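Local atomic coordinates of pre-crRNA processing endonuclease (Streptococcus pyogenes serotype M1, PDB entry 3VZH), a protein that probably cleaves precursor CRISPR RNA as a Cas5d-type endoribonuclease of the subtype I-C CRISPR-Cas immune system. Residues I68-Q73 against S90-V95; L98-F103 against E154-T159. One frame throughout, in Å; residues are numbered along the deposited sequence.

Overall arrangement
The two contacts lie in series along the chain, their centres about 24 Å apart. Contact 1 closes first, pairing strands 70-74 and 88-93 in a three-stranded antiparallel sheet about 18 Å from the chain centre. At Asp94 the chain turns a corner, and the next strand, 95-105, enters the larger antiparallel sheet between 9-15 and 55-64. Contact 2 forms there, about 12 Å from the centre, where helix 153-158 packs against that strand. The segments of one contact do not touch those of the other, so the chain from the corner at Asp94 through 96-97 is their direct link: it joins a partly buried, water-bridged pairing to a buried one, all four segments falling within the Cas5 family region.

Contact 1. Residues I68-Q73 against S90-V95; sequences IQTELQ and SYLSDV
Glu71 is gripped at both backbone polar atoms by Tyr91: Tyr91 N donates to Glu71 O at 2.8 Å with an N-H...O angle of 160°, and Glu71 N donates to Tyr91 O at 2.9 Å. These reciprocal bonds identify an antiparallel hydrogen-bonded pair, with strands 70-73 and 90-93 running at 145° to one another. Two residues on, past the non-hydrogen-bonded pair of Thr70 and Leu92, Ser93 N reaches Gln69 O from 43° above the carbonyl plane, and Leu92 CA lies 3.3 Å from that same Gln69 O. The reciprocal bond is not made here: Gln69 N and Ser93 O stand 4.6 Å apart, and a water that accepts from the first and donates to the second fills in. Two more waters join Gln69 NE2 to the corner residue Asp94, one at its O and one at OD2. On the face carrying Glu71 and Tyr91, Glu71 CG, set anti to its carbonyl carbon, lies 3.8 Å from Ser93 CB; the bend at chi2 then carries the carboxylate round to where a water links OE1 to Ser93 OG. Gln73 CB meets the Tyr91 ring in plane at its edge, CE2, 4.0 Å away, while Tyr91 OH is hydrogen-bonded to Glu143. Another water joins Thr70 OG1 to Ser90 OG. Apolar contact is slight: Ile68 CG2 touches Leu92 CD2 at 3.8 Å. Strand 88-93 is central in a three-stranded antiparallel sheet, with 17-18 along its other edge. With three direct backbone bonds and five bridging waters, this pairing rests chiefly on polar, often solvent-mediated links.

Contact 2. Residues L98-F103 against E154-T159; sequences LIKFHF and EEYETT
Leu98 meets helix 153-158 through side chain and backbone. Its CB packs 3.7 Å from Tyr156 CD1, and its carbonyl oxygen lies 3.6 Å from Tyr156 CE1, at the ring edge, near its plane. Farther out, Leu98 CD1 comes within 3.8 Å of Thr159 CB, the side chains crossing at a slant. Thr159 is the first residue to leave helical geometry, and its hydroxyl turns back to donate to Glu155 O at 2.6 Å. The side chain of Ile99 points away from the helix and touches Val11, Val13 and Val59, although its backbone C passes 4.1 Å from Tyr156 CE1. Here strand 98-103 lies within the antiparallel sheet between 9-15 and 55-64, and helix 154-158 crosses it at 120° with the axes 9.5 Å apart. This sheet, with Met125 and Ile129 of helix 118-130 packed on Phe101, is consistent with an RRM-like fold; the short helix 153-158 lies against the other side. Tyr156 spans the gap: CG stands anti to its backbone N (chi1 -174°), which brings the ring to the strand; its OH is hydrogen-bonded to Glu61 and Lys63 makes a cation-pi contact, both from the adjacent strand 55-64. At Lys100, CB sits 3.8 Å from Tyr156 CZ, while the extended remainder leads away, leaving NZ 5.9 Å from Glu157 OE2 and in a long, weak ion pair with Asp8. From Phe101 onward the strand leaves the helix behind.

Contact 1. Residues I68-Q73 against S90-V95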
ATOM      1  N   ILE A  68      -0.900  14.223 -10.203  1.00 23.76           N
ATOM      2  CA  ILE A  68      -1.345  14.519  -8.840  1.00 23.04           C
ATOM      3  C   ILE A  68      -2.216  15.784  -8.862  1.00 25.28           C
ATOM      4  O   ILE A  68      -1.739  16.821  -9.318  1.00 26.76           O
ATOM      5  CB  ILE A  68      -0.141  14.719  -7.917  1.00 22.67           C
ATOM      6  CG1 ILE A  68       0.627  13.366  -7.696  1.00 24.12           C
ATOM      7  CG2 ILE A  68      -0.523  15.311  -6.538  1.00 21.95           C
ATOM      8  CD1 ILE A  68       2.014  13.607  -7.153  1.00 27.06           C
ATOM      9  N   GLN A  69      -3.481  15.651  -8.441  1.00 25.09           N
ATOM     10  CA  GLN A  69      -4.469  16.743  -8.497  1.00 25.83           C
ATOM     11  C   GLN A  69      -5.190  16.656  -7.176  1.00 28.82           C
ATOM     12  O   GLN A  69      -5.259  15.572  -6.612  1.00 26.64           O
ATOM     13  CB  GLN A  69      -5.486  16.412  -9.613  1.00 30.22           C
ATOM     14  CG  GLN A  69      -4.914  16.413 -11.033  1.00 34.21           C
ATOM     15  CD  GLN A  69      -6.014  16.331 -12.087  1.00 42.85           C
ATOM     16  OE1 GLN A  69      -6.444  17.350 -12.595  1.00 46.83           O
ATOM     17  NE2 GLN A  69      -6.475  15.131 -12.399  1.00 41.49           N
ATOM     18  N   THR A  70      -5.657  17.783  -6.662  1.00 26.67           N
ATOM     19  CA  THR A  70      -6.351  17.782  -5.398  1.00 27.63           C
ATOM     20  C   THR A  70      -7.685  18.514  -5.537  1.00 28.98           C
ATOM     21  O   THR A  70      -7.894  19.285  -6.494  1.00 27.01           O
ATOM     22  CB  THR A  70      -5.510  18.465  -4.282  1.00 28.26           C
ATOM     23  OG1 THR A  70      -5.415  19.866  -4.521  1.00 27.41           O
ATOM     24  CG2 THR A  70      -4.045  17.840  -4.187  1.00 31.95           C
ATOM     25  N   GLU A  71      -8.554  18.270  -4.543  1.00 25.96           N
ATOM     26  CA  GLU A  71      -9.849  18.875  -4.477  1.00 27.85           C
ATOM     27  C   GLU A  71     -10.124  19.169  -3.045  1.00 27.15           C
ATOM     28  O   GLU A  71      -9.782  18.398  -2.157  1.00 28.29           O
ATOM     29  CB  GLU A  71     -10.923  17.925  -4.989  1.00 30.05           C
ATOM     30  CG  GLU A  71     -10.815  17.713  -6.482  1.00 34.98           C
ATOM     31  CD  GLU A  71     -11.454  18.846  -7.289  1.00 42.91           C
ATOM     32  OE1 GLU A  71     -11.317  18.840  -8.517  1.00 43.54           O
ATOM     33  OE2 GLU A  71     -12.108  19.738  -6.723  1.00 49.97           O
ATOM     34  N   LEU A  72     -10.788  20.297  -2.846  1.00 28.38           N
ATOM     35  CA  LEU A  72     -11.004  20.821  -1.518  1.00 30.08           C
ATOM     36  C   LEU A  72     -12.424  20.550  -1.132  1.00 33.91           C
ATOM     37  O   LEU A  72     -13.335  20.687  -1.967  1.00 37.81           O
ATOM     38  CB  LEU A  72     -10.737  22.336  -1.570  1.00 34.63           C
ATOM     39  CG  LEU A  72     -10.513  23.222  -0.333  1.00 38.14           C
ATOM     40  CD1 LEU A  72      -9.642  22.523   0.712  1.00 39.01           C
ATOM     41  CD2 LEU A  72      -9.899  24.580  -0.769  1.00 40.11           C
ATOM     42  N   GLN A  73     -12.658  20.193   0.129  1.00 31.78           N
ATOM     43  CA  GLN A  73     -14.028  20.054   0.579  1.00 31.49           C
ATOM     44  C   GLN A  73     -14.230  20.861   1.903  1.00 33.60           C
ATOM     45  O   GLN A  73     -13.504  20.628   2.887  1.00 34.29           O
ATOM     46  CB  GLN A  73     -14.409  18.569   0.791  1.00 31.52           C
ATOM     47  CG  GLN A  73     -15.840  18.445   1.403  1.00 35.41           C
ATOM     48  CD  GLN A  73     -16.254  17.011   1.491  1.00 37.82           C
ATOM     49  OE1 GLN A  73     -15.928  16.323   2.464  1.00 39.08           O
ATOM     50  NE2 GLN A  73     -16.916  16.517   0.452  1.00 32.58           N
ATOM     51  N   SER A  90      -8.527  18.371   2.282  1.00 29.29           N
ATOM     52  CA  SER A  90      -7.979  18.395   0.895  1.00 28.14           C
ATOM     53  C   SER A  90      -7.709  16.964   0.437  1.00 28.65           C
ATOM     54  O   SER A  90      -6.847  16.260   1.017  1.00 34.45           O
ATOM     55  CB  SER A  90      -6.675  19.292   0.780  1.00 29.41           C
ATOM     56  OG  SER A  90      -6.070  19.183  -0.583  1.00 31.12           O
ATOM     57  N   TYR A  91      -8.416  16.526  -0.599  1.00 26.64           N
ATOM     58  CA  TYR A  91      -8.266  15.172  -1.155  1.00 25.81           C
ATOM     59  C   TYR A  91      -7.412  15.108  -2.414  1.00 25.64           C
ATOM     60  O   TYR A  91      -7.399  16.027  -3.152  1.00 27.30           O
ATOM     61  CB  TYR A  91      -9.672  14.653  -1.583  1.00 26.21           C
ATOM     62  CG  TYR A  91     -10.587  14.408  -0.430  1.00 27.48           C
ATOM     63  CD1 TYR A  91     -10.597  13.145   0.212  1.00 30.44           C
ATOM     64  CD2 TYR A  91     -11.487  15.416   0.013  1.00 31.29           C
ATOM     65  CE1 TYR A  91     -11.447  12.914   1.299  1.00 32.76           C
ATOM     66  CE2 TYR A  91     -12.345  15.187   1.124  1.00 33.39           C
ATOM     67  CZ  TYR A  91     -12.331  13.931   1.745  1.00 36.56           C
ATOM     68  OH  TYR A  91     -13.166  13.651   2.823  1.00 37.97           O
ATOM     69  N   LEU A  92      -6.751  13.978  -2.660  1.00 22.96           N
ATOM     70  CA  LEU A  92      -6.292  13.707  -4.032  1.00 21.88           C
ATOM     71  C   LEU A  92      -7.490  13.367  -4.848  1.00 21.42           C
ATOM     72  O   LEU A  92      -8.453  12.717  -4.361  1.00 24.01           O
ATOM     73  CB  LEU A  92      -5.326  12.500  -3.942  1.00 25.35           C
ATOM     74  CG  LEU A  92      -3.983  12.835  -3.272  1.00 24.55           C
ATOM     75  CD1 LEU A  92      -3.262  11.483  -2.982  1.00 25.49           C
ATOM     76  CD2 LEU A  92      -3.176  13.666  -4.323  1.00 27.29           C
ATOM     77  N   SER A  93      -7.382  13.605  -6.161  1.00 22.70           N
ATOM     78  CA  SER A  93      -8.455  13.325  -7.049  1.00 24.90           C
ATOM     79  C   SER A  93      -7.997  12.431  -8.206  1.00 22.84           C
ATOM     80  O   SER A  93      -6.867  12.530  -8.626  1.00 24.77           O
ATOM     81  CB  SER A  93      -8.890  14.685  -7.645  1.00 25.95           C
ATOM     82  OG  SER A  93      -9.960  14.451  -8.478  1.00 36.33           O
ATOM     83  N   ASP A  94      -8.869  11.538  -8.679  1.00 23.46           N
ATOM     84  CA  ASP A  94      -8.618  10.721  -9.891  1.00 24.35           C
ATOM     85  C   ASP A  94      -7.243   9.973  -9.874  1.00 23.66           C
ATOM     86  O   ASP A  94      -6.317  10.263 -10.611  1.00 24.09           O
ATOM     87  CB  ASP A  94      -8.786  11.595 -11.134  1.00 29.48           C
ATOM     88  CG  ASP A  94      -8.876  10.787 -12.379  1.00 33.93           C
ATOM     89  OD1 ASP A  94      -8.889   9.567 -12.273  1.00 34.97           O
ATOM     90  OD2 ASP A  94      -8.790  11.316 -13.500  1.00 37.40           O
ATOM     91  N   VAL A  95      -7.098   9.054  -8.926  1.00 23.67           N
ATOM     92  CA  VAL A  95      -5.825   8.371  -8.592  1.00 21.52           C
ATOM     93  C   VAL A  95      -5.846   6.985  -9.201  1.00 22.12           C
ATOM     94  O   VAL A  95      -6.950   6.335  -9.273  1.00 22.11           O
ATOM     95  CB  VAL A  95      -5.566   8.325  -7.065  1.00 22.49           C
ATOM     96  CG1 VAL A  95      -5.482   9.786  -6.516  1.00 21.15           C
ATOM     97  CG2 VAL A  95      -6.631   7.477  -6.305  1.00 22.45           C
TER
HETATM   98  O   HOH W   1      -4.108  12.693  -8.374  1.00 25.70           O
HETATM   99  O   HOH W   2      -5.298  12.604 -11.924  1.00 29.12           O
HETATM  100  O   HOH W   3      -9.197  14.042 -13.601  1.00 42.26           O
HETATM  101  O   HOH W   4      -6.840  21.214  -2.572  1.00 43.04           O
HETATM  102  O   HOH W   5      -9.888  16.885  -9.823  1.00 44.50           O

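Contact 2. Residues L98-F103 against E154-T159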
ATOM      1  N   LEU A  98      -0.385   1.312  -9.005  1.00 21.51           N
ATOM      2  CA  LEU A  98      -0.160  -0.093  -9.194  1.00 20.41           C
ATOM      3  C   LEU A  98       0.723  -0.514  -8.011  1.00 22.31           C
ATOM      4  O   LEU A  98       1.807   0.135  -7.731  1.00 20.09           O
ATOM      5  CB  LEU A  98       0.546  -0.336 -10.569  1.00 19.43           C
ATOM      6  CG  LEU A  98      -0.033   0.466 -11.717  1.00 19.20           C
ATOM      7  CD1 LEU A  98       0.768   0.040 -12.946  1.00 19.44           C
ATOM      8  CD2 LEU A  98      -1.517   0.134 -11.973  1.00 18.82           C
ATOM      9  N   ILE A  99       0.345  -1.592  -7.312  1.00 21.70           N
ATOM     10  CA  ILE A  99       1.041  -1.992  -6.105  1.00 20.48           C
ATOM     11  C   ILE A  99       1.709  -3.354  -6.449  1.00 20.50           C
ATOM     12  O   ILE A  99       1.037  -4.264  -6.950  1.00 20.65           O
ATOM     13  CB  ILE A  99       0.041  -2.210  -4.933  1.00 20.71           C
ATOM     14  CG1 ILE A  99      -0.838  -0.953  -4.740  1.00 20.41           C
ATOM     15  CG2 ILE A  99       0.774  -2.500  -3.608  1.00 19.93           C
ATOM     16  CD1 ILE A  99      -1.940  -1.099  -3.662  1.00 21.50           C
ATOM     17  N   LYS A 100       2.956  -3.485  -6.058  1.00 19.42           N
ATOM     18  CA  LYS A 100       3.720  -4.761  -6.084  1.00 19.66           C
ATOM     19  C   LYS A 100       3.873  -5.208  -4.636  1.00 20.85           C
ATOM     20  O   LYS A 100       4.298  -4.415  -3.791  1.00 20.52           O
ATOM     21  CB  LYS A 100       5.071  -4.497  -6.718  1.00 21.93           C
ATOM     22  CG  LYS A 100       5.973  -5.728  -6.719  1.00 22.28           C
ATOM     23  CD  LYS A 100       7.354  -5.364  -7.339  1.00 23.86           C
ATOM     24  CE  LYS A 100       8.261  -6.614  -7.361  1.00 26.56           C
ATOM     25  NZ  LYS A 100       9.661  -6.240  -7.800  1.00 30.93           N
ATOM     26  N   PHE A 101       3.507  -6.465  -4.338  1.00 20.46           N
ATOM     27  CA  PHE A 101       3.589  -6.906  -2.968  1.00 19.63           C
ATOM     28  C   PHE A 101       3.802  -8.425  -2.937  1.00 21.48           C
ATOM     29  O   PHE A 101       3.622  -9.079  -3.975  1.00 22.92           O
ATOM     30  CB  PHE A 101       2.382  -6.502  -2.192  1.00 21.21           C
ATOM     31  CG  PHE A 101       1.087  -7.220  -2.579  1.00 21.88           C
ATOM     32  CD1 PHE A 101       0.591  -8.288  -1.784  1.00 25.25           C
ATOM     33  CD2 PHE A 101       0.358  -6.769  -3.644  1.00 24.15           C
ATOM     34  CE1 PHE A 101      -0.645  -8.923  -2.146  1.00 24.00           C
ATOM     35  CE2 PHE A 101      -0.848  -7.397  -4.005  1.00 25.59           C
ATOM     36  CZ  PHE A 101      -1.354  -8.432  -3.238  1.00 25.16           C
ATOM     37  N   HIS A 102       4.131  -8.970  -1.765  1.00 20.20           N
ATOM     38  CA  HIS A 102       4.236 -10.442  -1.635  1.00 21.66           C
ATOM     39  C   HIS A 102       3.901 -10.728  -0.239  1.00 22.35           C
ATOM     40  O   HIS A 102       3.568  -9.792   0.492  1.00 21.19           O
ATOM     41  CB  HIS A 102       5.641 -10.904  -2.033  1.00 20.95           C
ATOM     42  CG  HIS A 102       6.727 -10.393  -1.107  1.00 23.27           C
ATOM     43  ND1 HIS A 102       7.420  -9.267  -1.353  1.00 24.25           N
ATOM     44  CD2 HIS A 102       7.262 -10.965   0.100  1.00 23.94           C
ATOM     45  CE1 HIS A 102       8.345  -9.078  -0.350  1.00 26.35           C
ATOM     46  NE2 HIS A 102       8.255 -10.144   0.532  1.00 25.55           N
ATOM     47  N   PHE A 103       3.908 -11.989   0.123  1.00 22.43           N
ATOM     48  CA  PHE A 103       3.720 -12.268   1.541  1.00 20.01           C
ATOM     49  C   PHE A 103       4.768 -13.232   2.077  1.00 21.11           C
ATOM     50  O   PHE A 103       5.403 -13.958   1.314  1.00 23.63           O
ATOM     51  CB  PHE A 103       2.305 -12.755   1.862  1.00 22.61           C
ATOM     52  CG  PHE A 103       1.877 -14.028   1.166  1.00 22.50           C
ATOM     53  CD1 PHE A 103       1.017 -13.936   0.039  1.00 24.22           C
ATOM     54  CD2 PHE A 103       2.261 -15.278   1.645  1.00 24.43           C
ATOM     55  CE1 PHE A 103       0.595 -15.091  -0.603  1.00 23.69           C
ATOM     56  CE2 PHE A 103       1.806 -16.433   1.026  1.00 26.21           C
ATOM     57  CZ  PHE A 103       0.981 -16.334  -0.105  1.00 24.38           C
ATOM     58  N   GLU A 154       3.804  -8.187 -16.326  1.00 24.92           N
ATOM     59  CA  GLU A 154       4.051  -7.429 -17.552  1.00 28.14           C
ATOM     60  C   GLU A 154       3.375  -6.059 -17.582  1.00 25.62           C
ATOM     61  O   GLU A 154       3.988  -5.044 -17.936  1.00 25.89           O
ATOM     62  CB  GLU A 154       3.708  -8.188 -18.861  1.00 29.51           C
ATOM     63  CG  GLU A 154       4.224  -7.472 -20.077  1.00 36.92           C
ATOM     64  CD  GLU A 154       4.184  -8.292 -21.354  1.00 42.13           C
ATOM     65  OE1 GLU A 154       3.937  -9.520 -21.289  1.00 44.36           O
ATOM     66  OE2 GLU A 154       4.416  -7.697 -22.434  1.00 42.04           O
ATOM     67  N   GLU A 155       2.113  -6.018 -17.208  1.00 25.95           N
ATOM     68  CA  GLU A 155       1.403  -4.747 -17.202  1.00 25.07           C
ATOM     69  C   GLU A 155       2.004  -3.779 -16.184  1.00 27.85           C
ATOM     70  O   GLU A 155       2.091  -2.528 -16.465  1.00 28.21           O
ATOM     71  CB  GLU A 155      -0.098  -4.933 -16.978  1.00 27.42           C
ATOM     72  CG  GLU A 155      -0.873  -3.602 -16.955  1.00 28.25           C
ATOM     73  CD  GLU A 155      -2.391  -3.726 -17.171  1.00 32.74           C
ATOM     74  OE1 GLU A 155      -3.143  -2.709 -17.013  1.00 31.84           O
ATOM     75  OE2 GLU A 155      -2.862  -4.845 -17.455  1.00 33.51           O
ATOM     76  N   TYR A 156       2.272  -4.290 -14.975  1.00 24.63           N
ATOM     77  CA  TYR A 156       3.000  -3.522 -13.974  1.00 25.49           C
ATOM     78  C   TYR A 156       4.271  -2.787 -14.486  1.00 26.87           C
ATOM     79  O   TYR A 156       4.420  -1.559 -14.365  1.00 25.87           O
ATOM     80  CB  TYR A 156       3.362  -4.396 -12.772  1.00 24.95           C
ATOM     81  CG  TYR A 156       3.989  -3.550 -11.641  1.00 24.86           C
ATOM     82  CD1 TYR A 156       3.207  -2.865 -10.724  1.00 23.54           C
ATOM     83  CD2 TYR A 156       5.394  -3.499 -11.515  1.00 24.69           C
ATOM     84  CE1 TYR A 156       3.787  -2.109  -9.703  1.00 24.29           C
ATOM     85  CE2 TYR A 156       6.017  -2.718 -10.544  1.00 23.86           C
ATOM     86  CZ  TYR A 156       5.208  -2.071  -9.594  1.00 24.09           C
ATOM     87  OH  TYR A 156       5.848  -1.333  -8.646  1.00 25.13           O
ATOM     88  N   GLU A 157       5.156  -3.562 -15.108  1.00 26.77           N
ATOM     89  CA  GLU A 157       6.433  -3.075 -15.562  1.00 32.25           C
ATOM     90  C   GLU A 157       6.284  -2.158 -16.778  1.00 33.00           C
ATOM     91  O   GLU A 157       7.055  -1.216 -16.928  1.00 36.11           O
ATOM     92  CB  GLU A 157       7.367  -4.288 -15.899  1.00 31.72           C
ATOM     93  CG  GLU A 157       7.714  -4.999 -14.587  1.00 35.81           C
ATOM     94  CD  GLU A 157       8.653  -6.173 -14.738  1.00 45.57           C
ATOM     95  OE1 GLU A 157       8.974  -6.526 -15.906  1.00 41.08           O
ATOM     96  OE2 GLU A 157       9.057  -6.725 -13.684  1.00 45.18           O
ATOM     97  N   THR A 158       5.301  -2.394 -17.636  1.00 28.71           N
ATOM     98  CA  THR A 158       5.259  -1.605 -18.837  1.00 31.16           C
ATOM     99  C   THR A 158       4.309  -0.423 -18.801  1.00 31.62           C
ATOM    100  O   THR A 158       4.339   0.404 -19.705  1.00 33.01           O
ATOM    101  CB  THR A 158       5.038  -2.490 -20.070  1.00 32.37           C
ATOM    102  OG1 THR A 158       3.713  -3.014 -20.005  1.00 31.87           O
ATOM    103  CG2 THR A 158       6.019  -3.592 -20.020  1.00 36.30           C
ATOM    104  N   THR A 159       3.524  -0.256 -17.720  1.00 28.31           N
ATOM    105  CA  THR A 159       2.557   0.836 -17.758  1.00 28.75           C
ATOM    106  C   THR A 159       3.307   2.130 -17.481  1.00 31.20           C
ATOM    107  O   THR A 159       4.059   2.178 -16.493  1.00 29.78           O
ATOM    108  CB  THR A 159       1.481   0.674 -16.664  1.00 24.73           C
ATOM    109  OG1 THR A 159       0.648  -0.471 -16.983  1.00 28.75           O
ATOM    110  CG2 THR A 159       0.550   1.880 -16.592  1.00 28.93           C
TER